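Local coordinates for probable molybdenum cofactor guanylyltransferase (Aquifex aeolicus, PDB 2E8B), which probably transfers GMP from GTP to Mo-molybdopterin, forming the molybdopterin guanine dinucleotide form of the molybdenum cofactor in a magnesium-dependent reaction, at residues V42-F54 with F101-V115. Residues are numbered along the deposited sequence; the frame is centred on the assembly and turned at random.
Sequences VIERVYETAKSVF and FVLSGDLPLMKKETV
Val46 and Leu103 meet tip to tip, CG1 of the valine 3.5 Å from CD2 of the leucine, where helix 32-51 packs on strand 99-104 of the Rossmann-like GT-A fold; the axes of 42-51 and 101-104 run nearly antiparallel (158°). The other branch of Val46, CG2, turns to the Leu107 carbonyl. Toward the predicted nucleotide site, Val42 CG1, anti to the backbone N (chi1 172°), lies 3.5 Å from Pro108 N, and Ile43 CA comes within 3.3 Å of Gly105 O, a close approach at a residue without a side chain. At the far end, Phe54 CZ touches both Phe101 CB and Val115 CG1, while Val53 CG1 sits over the centre of the Phe54 ring. The contact illustrates a common division of labour: apolar side chains carry the helix-on-strand packing, and polar groups tie its edge. Arg45, bent at chi3 (-67°), brings NH2 to Pro108 O at 3.2 Å, an in-plane bond on a carbonyl lone pair. With an alanine in place of Arg45 this donor is gone, and the Pro108 carbonyl would probably lose its mate on the helix, leaving the turn 107-110 less firmly tied to it. Just before that turn, Ser104 OG donates to OD1 of Asp106, the predicted GTP and magnesium ligand, from above the carboxylate plane. Farther along, a water bridges Thr49 OG1 and Met110 O, and Thr49 OG1 in turn donates to Arg45 O (3.0 Å) from the face opposite Thr49 N.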
ATOM      1  N   VAL A  42      -4.601 -13.334   2.999  1.00 16.66           N
ATOM      2  CA  VAL A  42      -4.937 -12.097   2.312  1.00 15.50           C
ATOM      3  C   VAL A  42      -3.685 -11.362   1.834  1.00 14.85           C
ATOM      4  O   VAL A  42      -3.583 -11.017   0.656  1.00 14.24           O
ATOM      5  CB  VAL A  42      -5.767 -11.163   3.223  1.00 14.92           C
ATOM      6  CG1 VAL A  42      -5.941  -9.800   2.556  1.00 16.46           C
ATOM      7  CG2 VAL A  42      -7.132 -11.785   3.502  1.00 16.86           C
ATOM      8  N   ILE A  43      -2.720 -11.133   2.723  1.00 14.36           N
ATOM      9  CA  ILE A  43      -1.520 -10.417   2.295  1.00 15.08           C
ATOM     10  C   ILE A  43      -0.739 -11.240   1.278  1.00 14.76           C
ATOM     11  O   ILE A  43      -0.086 -10.691   0.386  1.00 13.40           O
ATOM     12  CB  ILE A  43      -0.597 -10.031   3.485  1.00 15.56           C
ATOM     13  CG1 ILE A  43       0.461  -9.036   2.998  1.00 16.88           C
ATOM     14  CG2 ILE A  43       0.080 -11.263   4.068  1.00 15.90           C
ATOM     15  CD1 ILE A  43       1.310  -8.432   4.105  1.00 17.67           C
ATOM     16  N   GLU A  44      -0.810 -12.560   1.406  1.00 15.60           N
ATOM     17  CA  GLU A  44      -0.127 -13.436   0.463  1.00 15.20           C
ATOM     18  C   GLU A  44      -0.710 -13.175  -0.923  1.00 14.98           C
ATOM     19  O   GLU A  44       0.023 -13.045  -1.905  1.00 15.50           O
ATOM     20  CB  GLU A  44      -0.348 -14.900   0.853  1.00 16.22           C
ATOM     21  CG  GLU A  44       0.400 -15.903  -0.009  1.00 20.67           C
ATOM     22  CD  GLU A  44       0.147 -17.338   0.427  1.00 21.82           C
ATOM     23  OE1 GLU A  44      -1.006 -17.801   0.332  1.00 27.51           O
ATOM     24  OE2 GLU A  44       1.104 -18.002   0.871  1.00 26.71           O
ATOM     25  N   ARG A  45      -2.034 -13.084  -0.997  1.00 14.40           N
ATOM     26  CA  ARG A  45      -2.699 -12.831  -2.267  1.00 16.51           C
ATOM     27  C   ARG A  45      -2.355 -11.453  -2.825  1.00 16.02           C
ATOM     28  O   ARG A  45      -2.132 -11.302  -4.029  1.00 16.25           O
ATOM     29  CB  ARG A  45      -4.216 -12.956  -2.116  1.00 17.03           C
ATOM     30  CG  ARG A  45      -4.697 -14.360  -1.770  1.00 25.67           C
ATOM     31  CD  ARG A  45      -6.132 -14.580  -2.234  1.00 27.23           C
ATOM     32  NE  ARG A  45      -7.101 -13.769  -1.501  1.00 31.72           N
ATOM     33  CZ  ARG A  45      -7.524 -14.035  -0.267  1.00 32.51           C
ATOM     34  NH1 ARG A  45      -7.069 -15.099   0.383  1.00 31.81           N
ATOM     35  NH2 ARG A  45      -8.408 -13.236   0.317  1.00 34.16           N
ATOM     36  N   VAL A  46      -2.314 -10.448  -1.956  1.00 14.16           N
ATOM     37  CA  VAL A  46      -1.993  -9.095  -2.393  1.00 14.20           C
ATOM     38  C   VAL A  46      -0.580  -9.063  -2.959  1.00 14.05           C
ATOM     39  O   VAL A  46      -0.321  -8.411  -3.969  1.00 13.51           O
ATOM     40  CB  VAL A  46      -2.086  -8.084  -1.230  1.00 12.92           C
ATOM     41  CG1 VAL A  46      -1.587  -6.719  -1.681  1.00 14.37           C
ATOM     42  CG2 VAL A  46      -3.526  -7.978  -0.751  1.00 16.36           C
ATOM     43  N   TYR A  47       0.326  -9.776  -2.298  1.00 13.88           N
ATOM     44  CA  TYR A  47       1.717  -9.840  -2.719  1.00 15.58           C
ATOM     45  C   TYR A  47       1.843 -10.478  -4.098  1.00 16.69           C
ATOM     46  O   TYR A  47       2.549  -9.966  -4.968  1.00 15.48           O
ATOM     47  CB  TYR A  47       2.531 -10.641  -1.699  1.00 17.20           C
ATOM     48  CG  TYR A  47       3.960 -10.873  -2.117  1.00 19.57           C
ATOM     49  CD1 TYR A  47       4.826  -9.803  -2.331  1.00 19.46           C
ATOM     50  CD2 TYR A  47       4.444 -12.164  -2.315  1.00 23.09           C
ATOM     51  CE1 TYR A  47       6.141 -10.016  -2.735  1.00 22.91           C
ATOM     52  CE2 TYR A  47       5.753 -12.387  -2.717  1.00 24.10           C
ATOM     53  CZ  TYR A  47       6.595 -11.310  -2.927  1.00 25.28           C
ATOM     54  OH  TYR A  47       7.897 -11.528  -3.312  1.00 26.32           O
ATOM     55  N   GLU A  48       1.150 -11.592  -4.298  1.00 17.58           N
ATOM     56  CA  GLU A  48       1.200 -12.273  -5.581  1.00 18.65           C
ATOM     57  C   GLU A  48       0.593 -11.392  -6.673  1.00 16.90           C
ATOM     58  O   GLU A  48       1.099 -11.343  -7.789  1.00 16.86           O
ATOM     59  CB  GLU A  48       0.472 -13.614  -5.486  1.00 22.08           C
ATOM     60  CG  GLU A  48       1.081 -14.524  -4.429  1.00 28.15           C
ATOM     61  CD  GLU A  48       0.556 -15.943  -4.486  1.00 32.11           C
ATOM     62  OE1 GLU A  48      -0.674 -16.132  -4.365  1.00 35.45           O
ATOM     63  OE2 GLU A  48       1.377 -16.870  -4.649  1.00 34.62           O
ATOM     64  N   THR A  49      -0.482 -10.685  -6.345  1.00 16.29           N
ATOM     65  CA  THR A  49      -1.111  -9.795  -7.309  1.00 15.81           C
ATOM     66  C   THR A  49      -0.107  -8.717  -7.719  1.00 14.81           C
ATOM     67  O   THR A  49       0.049  -8.411  -8.900  1.00 15.81           O
ATOM     68  CB  THR A  49      -2.358  -9.122  -6.711  1.00 17.12           C
ATOM     69  OG1 THR A  49      -3.352 -10.121  -6.449  1.00 18.02           O
ATOM     70  CG2 THR A  49      -2.923  -8.091  -7.676  1.00 20.11           C
ATOM     71  N   ALA A  50       0.586  -8.149  -6.739  1.00 14.63           N
ATOM     72  CA  ALA A  50       1.570  -7.113  -7.013  1.00 15.53           C
ATOM     73  C   ALA A  50       2.683  -7.648  -7.916  1.00 16.26           C
ATOM     74  O   ALA A  50       3.089  -6.994  -8.877  1.00 15.91           O
ATOM     75  CB  ALA A  50       2.159  -6.601  -5.707  1.00 15.18           C
ATOM     76  N   LYS A  51       3.176  -8.843  -7.607  1.00 16.83           N
ATOM     77  CA  LYS A  51       4.246  -9.432  -8.406  1.00 18.42           C
ATOM     78  C   LYS A  51       3.836  -9.671  -9.852  1.00 19.12           C
ATOM     79  O   LYS A  51       4.695  -9.753 -10.729  1.00 20.25           O
ATOM     80  CB  LYS A  51       4.726 -10.745  -7.784  1.00 20.20           C
ATOM     81  CG  LYS A  51       5.734 -10.568  -6.655  1.00 22.85           C
ATOM     82  CD  LYS A  51       7.197 -10.551  -7.132  1.00 28.53           C
ATOM     83  CE  LYS A  51       7.553  -9.351  -8.014  1.00 27.65           C
ATOM     84  NZ  LYS A  51       7.364  -9.612  -9.465  1.00 26.55           N
ATOM     85  N   SER A  52       2.536  -9.784 -10.110  1.00 17.99           N
ATOM     86  CA  SER A  52       2.072 -10.015 -11.476  1.00 18.90           C
ATOM     87  C   SER A  52       2.112  -8.723 -12.284  1.00 19.93           C
ATOM     88  O   SER A  52       2.017  -8.743 -13.510  1.00 22.89           O
ATOM     89  CB  SER A  52       0.647 -10.592 -11.488  1.00 17.12           C
ATOM     90  OG  SER A  52      -0.343  -9.632 -11.144  1.00 16.78           O
ATOM     91  N   VAL A  53       2.279  -7.605 -11.588  1.00 19.03           N
ATOM     92  CA  VAL A  53       2.326  -6.296 -12.230  1.00 18.35           C
ATOM     93  C   VAL A  53       3.688  -5.593 -12.172  1.00 18.50           C
ATOM     94  O   VAL A  53       4.076  -4.910 -13.125  1.00 19.72           O
ATOM     95  CB  VAL A  53       1.271  -5.347 -11.605  1.00 17.16           C
ATOM     96  CG1 VAL A  53       1.449  -3.928 -12.137  1.00 18.40           C
ATOM     97  CG2 VAL A  53      -0.127  -5.854 -11.913  1.00 18.96           C
ATOM     98  N   PHE A  54       4.414  -5.761 -11.070  1.00 17.00           N
ATOM     99  CA  PHE A  54       5.699  -5.083 -10.897  1.00 19.69           C
ATOM    100  C   PHE A  54       6.947  -5.959 -10.912  1.00 20.81           C
ATOM    101  O   PHE A  54       6.917  -7.115 -10.492  1.00 21.18           O
ATOM    102  CB  PHE A  54       5.664  -4.291  -9.592  1.00 17.92           C
ATOM    103  CG  PHE A  54       4.507  -3.333  -9.498  1.00 17.13           C
ATOM    104  CD1 PHE A  54       4.541  -2.113 -10.165  1.00 18.01           C
ATOM    105  CD2 PHE A  54       3.373  -3.665  -8.760  1.00 14.22           C
ATOM    106  CE1 PHE A  54       3.460  -1.230 -10.097  1.00 18.69           C
ATOM    107  CE2 PHE A  54       2.290  -2.795  -8.684  1.00 16.50           C
ATOM    108  CZ  PHE A  54       2.333  -1.572  -9.356  1.00 17.09           C
ATOM    109  N   PHE A 101       4.530   2.290  -6.307  1.00 13.23           N
ATOM    110  CA  PHE A 101       3.170   1.931  -5.954  1.00 12.88           C
ATOM    111  C   PHE A 101       3.121   1.526  -4.486  1.00 13.92           C
ATOM    112  O   PHE A 101       4.087   0.976  -3.944  1.00 14.63           O
ATOM    113  CB  PHE A 101       2.657   0.778  -6.822  1.00 12.92           C
ATOM    114  CG  PHE A 101       1.165   0.766  -6.965  1.00 12.38           C
ATOM    115  CD1 PHE A 101       0.366   0.143  -6.017  1.00 15.36           C
ATOM    116  CD2 PHE A 101       0.553   1.445  -8.016  1.00 14.39           C
ATOM    117  CE1 PHE A 101      -1.025   0.199  -6.106  1.00 14.25           C
ATOM    118  CE2 PHE A 101      -0.837   1.508  -8.114  1.00 16.33           C
ATOM    119  CZ  PHE A 101      -1.628   0.882  -7.153  1.00 12.91           C
ATOM    120  N   VAL A 102       1.997   1.826  -3.844  1.00 13.43           N
ATOM    121  CA  VAL A 102       1.781   1.492  -2.442  1.00 13.15           C
ATOM    122  C   VAL A 102       0.478   0.715  -2.398  1.00 13.89           C
ATOM    123  O   VAL A 102      -0.535   1.143  -2.959  1.00 12.36           O
ATOM    124  CB  VAL A 102       1.671   2.760  -1.574  1.00 12.65           C
ATOM    125  CG1 VAL A 102       1.295   2.385  -0.145  1.00 14.56           C
ATOM    126  CG2 VAL A 102       2.999   3.506  -1.583  1.00 14.74           C
ATOM    127  N   LEU A 103       0.506  -0.429  -1.727  1.00 12.34           N
ATOM    128  CA  LEU A 103      -0.655  -1.298  -1.668  1.00 14.85           C
ATOM    129  C   LEU A 103      -0.809  -1.885  -0.270  1.00 13.96           C
ATOM    130  O   LEU A 103       0.091  -2.560   0.225  1.00 15.45           O
ATOM    131  CB  LEU A 103      -0.465  -2.412  -2.705  1.00 17.50           C
ATOM    132  CG  LEU A 103      -1.580  -3.371  -3.108  1.00 20.21           C
ATOM    133  CD1 LEU A 103      -2.776  -2.596  -3.644  1.00 16.81           C
ATOM    134  CD2 LEU A 103      -1.042  -4.316  -4.185  1.00 18.51           C
ATOM    135  N   SER A 104      -1.944  -1.617   0.369  1.00 13.06           N
ATOM    136  CA  SER A 104      -2.202  -2.147   1.705  1.00 13.62           C
ATOM    137  C   SER A 104      -2.292  -3.673   1.631  1.00 13.91           C
ATOM    138  O   SER A 104      -2.846  -4.226   0.679  1.00 13.57           O
ATOM    139  CB  SER A 104      -3.511  -1.570   2.251  1.00 16.33           C
ATOM    140  OG  SER A 104      -3.741  -2.015   3.573  1.00 17.22           O
ATOM    141  N   GLY A 105      -1.746  -4.351   2.635  1.00 14.20           N
ATOM    142  CA  GLY A 105      -1.781  -5.804   2.633  1.00 15.79           C
ATOM    143  C   GLY A 105      -3.052  -6.443   3.170  1.00 16.86           C
ATOM    144  O   GLY A 105      -3.093  -7.661   3.354  1.00 17.00           O
ATOM    145  N   ASP A 106      -4.092  -5.648   3.404  1.00 15.05           N
ATOM    146  CA  ASP A 106      -5.350  -6.174   3.942  1.00 15.20           C
ATOM    147  C   ASP A 106      -6.543  -6.090   2.985  1.00 15.90           C
ATOM    148  O   ASP A 106      -7.690  -5.970   3.418  1.00 19.36           O
ATOM    149  CB  ASP A 106      -5.688  -5.446   5.246  1.00 19.13           C
ATOM    150  CG  ASP A 106      -5.967  -3.973   5.033  1.00 23.20           C
ATOM    151  OD1 ASP A 106      -5.819  -3.502   3.884  1.00 22.08           O
ATOM    152  OD2 ASP A 106      -6.329  -3.286   6.013  1.00 26.97           O
ATOM    153  N   LEU A 107      -6.276  -6.175   1.687  1.00 13.71           N
ATOM    154  CA  LEU A 107      -7.326  -6.102   0.670  1.00 14.37           C
ATOM    155  C   LEU A 107      -7.527  -7.481   0.044  1.00 14.30           C
ATOM    156  O   LEU A 107      -6.901  -7.824  -0.958  1.00 15.92           O
ATOM    157  CB  LEU A 107      -6.929  -5.069  -0.382  1.00 17.09           C
ATOM    158  CG  LEU A 107      -6.766  -3.677   0.245  1.00 17.60           C
ATOM    159  CD1 LEU A 107      -6.068  -2.735  -0.724  1.00 17.55           C
ATOM    160  CD2 LEU A 107      -8.131  -3.132   0.645  1.00 21.07           C
ATOM    161  N   PRO A 108      -8.440  -8.279   0.624  1.00 13.63           N
ATOM    162  CA  PRO A 108      -8.772  -9.638   0.194  1.00 15.86           C
ATOM    163  C   PRO A 108      -9.289  -9.843  -1.222  1.00 16.35           C
ATOM    164  O   PRO A 108      -9.209 -10.951  -1.752  1.00 19.98           O
ATOM    165  CB  PRO A 108      -9.781 -10.088   1.248  1.00 14.82           C
ATOM    166  CG  PRO A 108     -10.515  -8.826   1.550  1.00 16.51           C
ATOM    167  CD  PRO A 108      -9.392  -7.806   1.645  1.00 14.01           C
ATOM    168  N   LEU A 109      -9.812  -8.789  -1.839  1.00 14.21           N
ATOM    169  CA  LEU A 109     -10.356  -8.909  -3.186  1.00 14.93           C
ATOM    170  C   LEU A 109      -9.589  -8.155  -4.273  1.00 15.41           C
ATOM    171  O   LEU A 109     -10.055  -8.060  -5.411  1.00 14.52           O
ATOM    172  CB  LEU A 109     -11.819  -8.461  -3.179  1.00 14.80           C
ATOM    173  CG  LEU A 109     -12.711  -9.351  -2.312  1.00 17.21           C
ATOM    174  CD1 LEU A 109     -14.085  -8.726  -2.166  1.00 21.30           C
ATOM    175  CD2 LEU A 109     -12.809 -10.735  -2.936  1.00 21.66           C
ATOM    176  N   MET A 110      -8.413  -7.638  -3.936  1.00 16.08           N
ATOM    177  CA  MET A 110      -7.616  -6.898  -4.913  1.00 15.54           C
ATOM    178  C   MET A 110      -7.330  -7.718  -6.167  1.00 16.42           C
ATOM    179  O   MET A 110      -7.088  -8.926  -6.106  1.00 16.17           O
ATOM    180  CB  MET A 110      -6.295  -6.426  -4.284  1.00 16.00           C
ATOM    181  CG  MET A 110      -5.399  -5.580  -5.198  1.00 13.59           C
ATOM    182  SD  MET A 110      -6.166  -4.066  -5.895  1.00  8.77           S
ATOM    183  CE  MET A 110      -6.692  -3.221  -4.399  1.00 15.51           C
ATOM    184  N   LYS A 111      -7.394  -7.045  -7.309  1.00 16.48           N
ATOM    185  CA  LYS A 111      -7.131  -7.664  -8.600  1.00 18.63           C
ATOM    186  C   LYS A 111      -6.142  -6.788  -9.343  1.00 17.59           C
ATOM    187  O   LYS A 111      -6.107  -5.576  -9.152  1.00 15.98           O
ATOM    188  CB  LYS A 111      -8.411  -7.786  -9.427  1.00 22.56           C
ATOM    189  CG  LYS A 111      -9.271  -8.979  -9.075  1.00 28.65           C
ATOM    190  CD  LYS A 111     -10.231  -9.304 -10.211  1.00 33.35           C
ATOM    191  CE  LYS A 111     -10.907 -10.651  -9.983  1.00 35.77           C
ATOM    192  NZ  LYS A 111     -11.736 -11.076 -11.146  1.00 36.88           N
ATOM    193  N   LYS A 112      -5.341  -7.406 -10.196  1.00 15.18           N
ATOM    194  CA  LYS A 112      -4.347  -6.669 -10.949  1.00 14.88           C
ATOM    195  C   LYS A 112      -4.955  -5.548 -11.784  1.00 14.61           C
ATOM    196  O   LYS A 112      -4.350  -4.488 -11.924  1.00 15.40           O
ATOM    197  CB  LYS A 112      -3.575  -7.627 -11.853  1.00 17.51           C
ATOM    198  CG  LYS A 112      -4.426  -8.283 -12.927  1.00 22.24           C
ATOM    199  CD  LYS A 112      -3.633  -9.319 -13.707  1.00 24.71           C
ATOM    200  CE  LYS A 112      -2.406  -8.705 -14.348  1.00 25.42           C
ATOM    201  NZ  LYS A 112      -1.683  -9.682 -15.214  1.00 30.79           N
ATOM    202  N   GLU A 113      -6.144  -5.769 -12.338  1.00 14.36           N
ATOM    203  CA  GLU A 113      -6.773  -4.736 -13.161  1.00 14.48           C
ATOM    204  C   GLU A 113      -6.963  -3.426 -12.406  1.00 14.19           C
ATOM    205  O   GLU A 113      -6.877  -2.348 -12.991  1.00 14.02           O
ATOM    206  CB  GLU A 113      -8.125  -5.210 -13.703  1.00 16.26           C
ATOM    207  CG  GLU A 113      -8.030  -6.381 -14.664  1.00 19.53           C
ATOM    208  CD  GLU A 113      -8.304  -7.712 -13.993  1.00 23.59           C
ATOM    209  OE1 GLU A 113      -7.690  -7.992 -12.944  1.00 18.96           O
ATOM    210  OE2 GLU A 113      -9.137  -8.482 -14.519  1.00 28.93           O
ATOM    211  N   THR A 114      -7.221  -3.519 -11.108  1.00 13.29           N
ATOM    212  CA  THR A 114      -7.412  -2.320 -10.305  1.00 13.37           C
ATOM    213  C   THR A 114      -6.091  -1.573 -10.208  1.00 14.25           C
ATOM    214  O   THR A 114      -6.045  -0.347 -10.345  1.00 13.88           O
ATOM    215  CB  THR A 114      -7.915  -2.681  -8.905  1.00 15.18           C
ATOM    216  OG1 THR A 114      -9.156  -3.385  -9.025  1.00 15.47           O
ATOM    217  CG2 THR A 114      -8.116  -1.428  -8.069  1.00 13.36           C
ATOM    218  N   VAL A 115      -5.010  -2.315  -9.994  1.00 12.44           N
ATOM    219  CA  VAL A 115      -3.693  -1.709  -9.904  1.00 14.27           C
ATOM    220  C   VAL A 115      -3.329  -1.066 -11.239  1.00 12.97           C
ATOM    221  O   VAL A 115      -2.842   0.066 -11.286  1.00 12.24           O
ATOM    222  CB  VAL A 115      -2.630  -2.758  -9.547  1.00 15.48           C
ATOM    223  CG1 VAL A 115      -1.244  -2.135  -9.583  1.00 16.18           C
ATOM    224  CG2 VAL A 115      -2.922  -3.328  -8.170  1.00 18.68           C
TER
HETATM  225  O   HOH W   1      -4.858  -9.473  -4.330  1.00 25.08           O